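Local coordinates for uncharacterized protein (Uncultured organism, PDB 5IBZ) that belongs to the putative cyclase family, binds acetylphosphate in its pocket and may have arylformamidase-like activity, at residues P68-P72 against P107-S111. Sequence-based numbering, arbitrary orientation.
With UVW (acetylphosphate), chain F.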
ATOM      1  N   PRO B  68     -12.041  -3.248 -11.405  1.00 25.95           N
ATOM      2  CA  PRO B  68     -10.873  -3.892 -10.807  1.00 24.78           C
ATOM      3  C   PRO B  68     -10.329  -3.185  -9.566  1.00 20.96           C
ATOM      4  O   PRO B  68      -9.160  -3.376  -9.227  1.00 21.07           O
ATOM      5  CB  PRO B  68      -9.855  -3.821 -11.936  1.00 28.79           C
ATOM      6  CG  PRO B  68     -10.131  -2.507 -12.539  1.00 29.70           C
ATOM      7  CD  PRO B  68     -11.637  -2.318 -12.475  1.00 31.01           C
ATOM      8  N   ARG B  69     -11.135  -2.374  -8.897  1.00 14.79           N
ATOM      9  CA  ARG B  69     -10.674  -1.762  -7.658  1.00 14.58           C
ATOM     10  C   ARG B  69     -10.284  -2.850  -6.652  1.00 16.59           C
ATOM     11  O   ARG B  69     -10.938  -3.894  -6.571  1.00 22.45           O
ATOM     12  CB  ARG B  69     -11.739  -0.843  -7.057  1.00 15.74           C
ATOM     13  CG  ARG B  69     -11.989   0.433  -7.856  1.00 15.66           C
ATOM     14  CD  ARG B  69     -13.215   1.204  -7.351  1.00 14.63           C
ATOM     15  NE  ARG B  69     -13.478   2.346  -8.225  1.00 19.87           N
ATOM     16  CZ  ARG B  69     -14.663   2.917  -8.390  1.00 18.27           C
ATOM     17  NH1 ARG B  69     -15.729   2.469  -7.735  1.00 18.72           N
ATOM     18  NH2 ARG B  69     -14.777   3.941  -9.228  1.00 20.28           N
ATOM     19  N   LEU B  70      -9.200  -2.612  -5.918  1.00 16.72           N
ATOM     20  CA  LEU B  70      -8.745  -3.533  -4.857  1.00 18.80           C
ATOM     21  C   LEU B  70      -9.600  -3.392  -3.617  1.00 13.95           C
ATOM     22  O   LEU B  70     -10.002  -2.293  -3.275  1.00 14.89           O
ATOM     23  CB  LEU B  70      -7.299  -3.245  -4.447  1.00 22.76           C
ATOM     24  CG  LEU B  70      -6.307  -4.392  -4.552  1.00 39.30           C
ATOM     25  CD1 LEU B  70      -6.025  -4.557  -5.989  1.00 41.37           C
ATOM     26  CD2 LEU B  70      -5.027  -4.097  -3.771  1.00 41.71           C
ATOM     27  N   PRO B  71      -9.838  -4.494  -2.895  1.00 13.05           N
ATOM     28  CA  PRO B  71     -10.454  -4.346  -1.570  1.00 13.21           C
ATOM     29  C   PRO B  71      -9.526  -3.586  -0.620  1.00 12.91           C
ATOM     30  O   PRO B  71      -8.318  -3.740  -0.723  1.00 13.82           O
ATOM     31  CB  PRO B  71     -10.634  -5.796  -1.096  1.00 17.07           C
ATOM     32  CG  PRO B  71     -10.488  -6.623  -2.286  1.00 18.24           C
ATOM     33  CD  PRO B  71      -9.575  -5.900  -3.222  1.00 14.95           C
ATOM     34  N   PRO B  72     -10.079  -2.794   0.306  1.00 10.26           N
ATOM     35  CA  PRO B  72      -9.226  -2.223   1.350  1.00  8.27           C
ATOM     36  C   PRO B  72      -8.445  -3.329   2.065  1.00  8.41           C
ATOM     37  O   PRO B  72      -8.942  -4.434   2.217  1.00 11.02           O
ATOM     38  CB  PRO B  72     -10.219  -1.541   2.287  1.00  9.51           C
ATOM     39  CG  PRO B  72     -11.419  -1.252   1.415  1.00 11.48           C
ATOM     40  CD  PRO B  72     -11.481  -2.351   0.422  1.00 12.00           C
ATOM     41  N   PRO B 107      -8.474   1.759  -1.990  1.00 11.82           N
ATOM     42  CA  PRO B 107      -9.029   2.757  -2.883  1.00 12.77           C
ATOM     43  C   PRO B 107      -9.885   3.728  -2.093  1.00  9.88           C
ATOM     44  O   PRO B 107     -10.615   3.312  -1.191  1.00  9.86           O
ATOM     45  CB  PRO B 107      -9.894   1.939  -3.856  1.00 13.72           C
ATOM     46  CG  PRO B 107      -9.692   0.506  -3.519  1.00 13.86           C
ATOM     47  CD  PRO B 107      -9.187   0.474  -2.106  1.00 11.61           C
ATOM     48  N   LEU B 108      -9.834   5.000  -2.437  1.00  8.58           N
ATOM     49  CA  LEU B 108     -10.701   5.955  -1.775  1.00  8.12           C
ATOM     50  C   LEU B 108     -12.138   5.781  -2.253  1.00 10.81           C
ATOM     51  O   LEU B 108     -13.046   6.304  -1.627  1.00 13.86           O
ATOM     52  CB  LEU B 108     -10.188   7.384  -1.999  1.00 10.05           C
ATOM     53  CG  LEU B 108      -8.796   7.625  -1.423  1.00 10.79           C
ATOM     54  CD1 LEU B 108      -8.359   9.082  -1.647  1.00 13.44           C
ATOM     55  CD2 LEU B 108      -8.719   7.311   0.063  1.00 14.71           C
ATOM     56  N   GLN B 109     -12.330   5.020  -3.332  1.00 10.86           N
ATOM     57  CA  GLN B 109     -13.661   4.605  -3.786  1.00 12.91           C
ATOM     58  C   GLN B 109     -13.916   3.147  -3.395  1.00 10.58           C
ATOM     59  O   GLN B 109     -14.709   2.454  -4.038  1.00 12.33           O
ATOM     60  CB  GLN B 109     -13.805   4.757  -5.321  1.00 13.69           C
ATOM     61  CG  GLN B 109     -13.722   6.179  -5.866  1.00 12.94           C
ATOM     62  CD  GLN B 109     -12.328   6.793  -5.799  1.00 12.02           C
ATOM     63  OE1 GLN B 109     -11.366   6.222  -6.294  1.00 14.93           O
ATOM     64  NE2 GLN B 109     -12.217   7.937  -5.108  1.00 14.58           N
ATOM     65  N   GLY B 110     -13.215   2.668  -2.373  1.00  8.57           N
ATOM     66  CA  GLY B 110     -13.215   1.250  -2.061  1.00 10.49           C
ATOM     67  C   GLY B 110     -14.154   0.794  -0.957  1.00 12.77           C
ATOM     68  O   GLY B 110     -14.187  -0.388  -0.651  1.00 11.72           O
ATOM     69  N   SER B 111     -14.915   1.718  -0.382  1.00  8.30           N
ATOM     70  CA  SER B 111     -15.787   1.419   0.749  1.00  6.89           C
ATOM     71  C   SER B 111     -16.926   2.441   0.780  1.00  8.62           C
ATOM     72  O   SER B 111     -17.176   3.114  -0.209  1.00  8.93           O
ATOM     73  CB  SER B 111     -14.993   1.422   2.061  1.00 10.50           C
ATOM     74  OG  SER B 111     -15.720   0.826   3.123  1.00  9.86           O
TER
HETATM   75  C1  UVW F 401     -18.218   2.787 -11.211  1.00 44.05           C
HETATM   76  O1  UVW F 401     -17.076   2.661 -10.925  1.00 54.91           O
HETATM   77  C1M UVW F 401     -18.815   1.971 -12.355  1.00 43.15           C
HETATM   78  O2  UVW F 401     -19.044   3.673 -10.515  1.00 27.99           O
HETATM   79  P   UVW F 401     -18.492   4.712  -9.366  1.00 20.73           P
HETATM   80  O1P UVW F 401     -17.256   5.441  -9.839  1.00 22.07           O
HETATM   81  O2P UVW F 401     -19.623   5.683  -9.115  1.00 26.99           O
HETATM   82  O3P UVW F 401     -18.160   3.995  -8.083  1.00 27.93           O
HETATM   83  O   HOH W   1     -16.339   0.559  -5.634  1.00 13.84           O
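With CG beside the backbone N (chi1 -70°) and the chain extended from CG to NE, Arg69 reaches across Gln109, whose CG also lies beside its backbone N; the two side chains cross at about a right angle, and the bend at chi2 of Gln109 takes its amide away from the guanidinium. What meets the guanidinium is therefore not the amide but CB of Gln109, centred over one face, with CZ of Arg69 and CB of Gln109 3.7 Å apart. The polar end of Gln109 turns to the second subunit, where OE1 accepts a hydrogen bond from the backbone N of Asp102.

At its edge the guanidinium holds the phosphate of acetylphosphate in a two-pronged grip. Arg69 NH1 donates to O3P of the ligand at 2.9 Å and Arg69 NH2 to O1P at 3.0 Å, both nearly straight (171° and 170°). NH1 also donates to a water that passes the link on to Gln109 O, while NE forms a salt bridge with Asp101 of the second subunit.

Closer to the backbone, residues 107-110 make a type I beta turn, closed by Gly110 N to Pro107 O at 2.9 Å, as strand 97-107 ends. The loop 68-72 runs past it, CD of Pro72 lying 3.5 Å from Gly110 O and 4.4 Å from CD of Pro107. Leu70 O is buried here with no polar partner in the model, so this part of the contact is mainly apolar packing.

A leucine in place of Arg69 would probably leave the phosphate without two of its donors and Asp101 of the second subunit without this charged mate. His119 and His268 also hydrogen-bond the ligand, so an arginine and two histidines grip the anion; the carboxylate from the neighbouring subunit probably steadies the arginine, which suggests that the pocket's geometry depends partly on the assembly.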